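Local coordinates for siroheme decarboxylase (Hydrogenobacter thermophilus, PDB 4CH7), which catalyses the decarboxylation of siroheme to 12,18-didecarboxysiroheme, a step in heme d1 biosynthesis, at residues 135-140 with 261-265. Residues are numbered along the deposited sequence.
Sequences LRVVRL and HCYQR
This is an antiparallel pairing of extended strands between the two AsnC-like domains of one chain: the end of strand 132-139, interrupted around R136, runs along strand 259-264. V138 and Q264 form the hydrogen-bonded pair: V138 N donates to Q264 O and Q264 N to V138 O (both 2.8 Å). R139 faces Y263 as the non-hydrogen-bonded pair (CA-CA 4.3 Å), and L140 N donates to C262 O (2.6 Å). Strand 132-139, paired also with 65-71 through L135 and L68, closes the eight-stranded dimeric alpha/beta-barrel, here built by one polypeptide. On the face carrying R139 and Y263 (chi1 m), V137 CB packs on Y263 CB at 3.8 Å; the Y263 side chain lies about 7 Å from that of H93, the inferred active-site residue. R139, chi1 to chi3 between wells, donates from NE to H261 ND1 (3.0 Å). At the other end a water accepts from R136 N (3.0 Å) and R265 NE (2.9 Å). R265 (chi1 p, chi2 t) brings its guanidinium face to L135 CD2, 3.5 Å from R265 NH2; R265 NH1 hydrogen-bonds to F271 O.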
ATOM      1  N   LEU A 135      -4.270   5.426 -13.371  1.00 43.05           N
ATOM      2  CA  LEU A 135      -5.242   5.965 -12.426  1.00 43.17           C
ATOM      3  C   LEU A 135      -4.615   6.223 -11.060  1.00 50.83           C
ATOM      4  O   LEU A 135      -4.047   5.318 -10.448  1.00 52.20           O
ATOM      5  CB  LEU A 135      -6.425   5.002 -12.276  1.00 38.95           C
ATOM      6  CG  LEU A 135      -7.017   4.454 -13.574  1.00 44.22           C
ATOM      7  CD1 LEU A 135      -8.154   3.485 -13.290  1.00 50.00           C
ATOM      8  CD2 LEU A 135      -7.490   5.581 -14.467  1.00 42.47           C
ATOM      9  N   ARG A 136      -4.718   7.461 -10.586  1.00 45.99           N
ATOM     10  CA  ARG A 136      -4.239   7.797  -9.253  1.00 41.07           C
ATOM     11  C   ARG A 136      -5.396   7.864  -8.268  1.00 44.69           C
ATOM     12  O   ARG A 136      -6.246   8.753  -8.346  1.00 40.61           O
ATOM     13  CB  ARG A 136      -3.459   9.111  -9.271  1.00 44.35           C
ATOM     14  CG  ARG A 136      -2.067   8.964  -9.860  1.00 43.63           C
ATOM     15  CD  ARG A 136      -1.318  10.280  -9.891  1.00 51.10           C
ATOM     16  NE  ARG A 136       0.035  10.106 -10.411  1.00 42.14           N
ATOM     17  CZ  ARG A 136       0.329  10.047 -11.706  1.00 51.08           C
ATOM     18  NH1 ARG A 136      -0.632  10.142 -12.614  1.00 38.46           N
ATOM     19  NH2 ARG A 136       1.584   9.885 -12.100  1.00 42.50           N
ATOM     20  N   VAL A 137      -5.420   6.912  -7.342  1.00 50.20           N
ATOM     21  CA  VAL A 137      -6.495   6.813  -6.367  1.00 49.05           C
ATOM     22  C   VAL A 137      -6.041   7.279  -4.988  1.00 51.25           C
ATOM     23  O   VAL A 137      -4.847   7.275  -4.682  1.00 53.11           O
ATOM     24  CB  VAL A 137      -7.030   5.373  -6.273  1.00 44.99           C
ATOM     25  CG1 VAL A 137      -7.566   4.917  -7.620  1.00 42.33           C
ATOM     26  CG2 VAL A 137      -5.940   4.425  -5.795  1.00 47.59           C
ATOM     27  N   VAL A 138      -7.000   7.696  -4.169  1.00 46.57           N
ATOM     28  CA  VAL A 138      -6.734   8.082  -2.791  1.00 49.96           C
ATOM     29  C   VAL A 138      -7.605   7.219  -1.889  1.00 51.10           C
ATOM     30  O   VAL A 138      -8.802   7.076  -2.137  1.00 44.91           O
ATOM     31  CB  VAL A 138      -7.079   9.556  -2.541  1.00 42.36           C
ATOM     32  CG1 VAL A 138      -6.425  10.038  -1.257  1.00 57.16           C
ATOM     33  CG2 VAL A 138      -6.639  10.411  -3.714  1.00 69.21           C
ATOM     34  N   ARG A 139      -7.011   6.638  -0.852  1.00 52.31           N
ATOM     35  CA  ARG A 139      -7.762   5.784   0.066  1.00 58.78           C
ATOM     36  C   ARG A 139      -8.823   6.587   0.805  1.00 56.42           C
ATOM     37  O   ARG A 139      -8.548   7.680   1.300  1.00 61.19           O
ATOM     38  CB  ARG A 139      -6.823   5.127   1.078  1.00 60.68           C
ATOM     39  CG  ARG A 139      -7.098   3.648   1.327  1.00 72.19           C
ATOM     40  CD  ARG A 139      -7.761   3.398   2.670  1.00 78.32           C
ATOM     41  NE  ARG A 139      -7.233   2.186   3.288  1.00 89.69           N
ATOM     42  CZ  ARG A 139      -6.334   2.181   4.267  1.00 91.69           C
ATOM     43  NH1 ARG A 139      -5.872   3.324   4.753  1.00 95.96           N
ATOM     44  NH2 ARG A 139      -5.901   1.032   4.764  1.00 87.59           N
ATOM     45  N   LEU A 140     -10.037   6.053   0.866  1.00 66.83           N
ATOM     46  CA  LEU A 140     -11.087   6.673   1.664  1.00 74.35           C
ATOM     47  C   LEU A 140     -11.055   6.116   3.082  1.00 78.35           C
ATOM     48  O   LEU A 140     -11.743   5.144   3.393  1.00 78.64           O
ATOM     49  CB  LEU A 140     -12.470   6.478   1.033  1.00 72.38           C
ATOM     50  CG  LEU A 140     -12.798   7.317  -0.201  1.00 64.58           C
ATOM     51  CD1 LEU A 140     -14.268   7.196  -0.567  1.00 55.46           C
ATOM     52  CD2 LEU A 140     -12.439   8.764   0.045  1.00 76.87           C
ATOM     53  N   HIS A 261     -11.413  -1.955   1.595  1.00 61.20           N
ATOM     54  CA  HIS A 261     -10.888  -0.636   1.252  1.00 62.80           C
ATOM     55  C   HIS A 261     -11.711   0.089   0.195  1.00 57.65           C
ATOM     56  O   HIS A 261     -12.200  -0.518  -0.759  1.00 58.90           O
ATOM     57  CB  HIS A 261      -9.436  -0.744   0.786  1.00 59.51           C
ATOM     58  CG  HIS A 261      -8.525  -1.350   1.803  1.00 71.54           C
ATOM     59  ND1 HIS A 261      -8.152  -0.691   2.955  1.00 75.84           N
ATOM     60  CD2 HIS A 261      -7.910  -2.555   1.844  1.00 80.25           C
ATOM     61  CE1 HIS A 261      -7.349  -1.466   3.662  1.00 76.85           C
ATOM     62  NE2 HIS A 261      -7.186  -2.602   3.009  1.00 82.11           N
ATOM     63  N   CYS A 262     -11.853   1.399   0.376  1.00 53.47           N
ATOM     64  CA  CYS A 262     -12.478   2.248  -0.625  1.00 47.12           C
ATOM     65  C   CYS A 262     -11.487   3.312  -1.080  1.00 54.23           C
ATOM     66  O   CYS A 262     -10.712   3.838  -0.278  1.00 52.10           O
ATOM     67  CB  CYS A 262     -13.748   2.902  -0.080  1.00 54.80           C
ATOM     68  SG  CYS A 262     -15.075   1.735   0.282  1.00 54.29           S
ATOM     69  N   TYR A 263     -11.504   3.611  -2.373  1.00 49.16           N
ATOM     70  CA  TYR A 263     -10.615   4.614  -2.936  1.00 49.53           C
ATOM     71  C   TYR A 263     -11.423   5.557  -3.806  1.00 47.96           C
ATOM     72  O   TYR A 263     -12.507   5.201  -4.274  1.00 48.82           O
ATOM     73  CB  TYR A 263      -9.529   3.956  -3.786  1.00 44.50           C
ATOM     74  CG  TYR A 263      -8.759   2.866  -3.077  1.00 50.27           C
ATOM     75  CD1 TYR A 263      -9.221   1.557  -3.072  1.00 56.51           C
ATOM     76  CD2 TYR A 263      -7.565   3.141  -2.425  1.00 54.54           C
ATOM     77  CE1 TYR A 263      -8.523   0.557  -2.430  1.00 59.83           C
ATOM     78  CE2 TYR A 263      -6.859   2.144  -1.782  1.00 65.91           C
ATOM     79  CZ  TYR A 263      -7.343   0.855  -1.786  1.00 62.27           C
ATOM     80  OH  TYR A 263      -6.647  -0.142  -1.146  1.00 66.98           O
ATOM     81  N   GLN A 264     -10.899   6.757  -4.026  1.00 48.32           N
ATOM     82  CA  GLN A 264     -11.533   7.680  -4.951  1.00 44.56           C
ATOM     83  C   GLN A 264     -10.503   8.315  -5.873  1.00 41.00           C
ATOM     84  O   GLN A 264      -9.317   8.411  -5.543  1.00 40.42           O
ATOM     85  CB  GLN A 264     -12.320   8.756  -4.204  1.00 43.23           C
ATOM     86  CG  GLN A 264     -11.467   9.690  -3.358  1.00 53.21           C
ATOM     87  CD  GLN A 264     -12.230  10.927  -2.934  1.00 59.23           C
ATOM     88  OE1 GLN A 264     -13.134  11.375  -3.637  1.00 58.31           O
ATOM     89  NE2 GLN A 264     -11.871  11.486  -1.784  1.00 62.84           N
ATOM     90  N   ARG A 265     -10.970   8.728  -7.042  1.00 42.68           N
ATOM     91  CA  ARG A 265     -10.136   9.424  -8.000  1.00 44.64           C
ATOM     92  C   ARG A 265     -11.025  10.386  -8.755  1.00 49.40           C
ATOM     93  O   ARG A 265     -12.232  10.445  -8.516  1.00 42.61           O
ATOM     94  CB  ARG A 265      -9.503   8.434  -8.977  1.00 38.01           C
ATOM     95  CG  ARG A 265     -10.516   7.597  -9.752  1.00 38.31           C
ATOM     96  CD  ARG A 265      -9.842   6.744 -10.825  1.00 44.20           C
ATOM     97  NE  ARG A 265      -9.335   7.539 -11.943  1.00 44.27           N
ATOM     98  CZ  ARG A 265      -9.981   7.708 -13.094  1.00 44.47           C
ATOM     99  NH1 ARG A 265     -11.164   7.142 -13.289  1.00 41.10           N
ATOM    100  NH2 ARG A 265      -9.449   8.447 -14.054  1.00 43.21           N
TER
HETATM  101  O   HOH W   1      -6.853   9.032 -11.899  1.00 40.46           O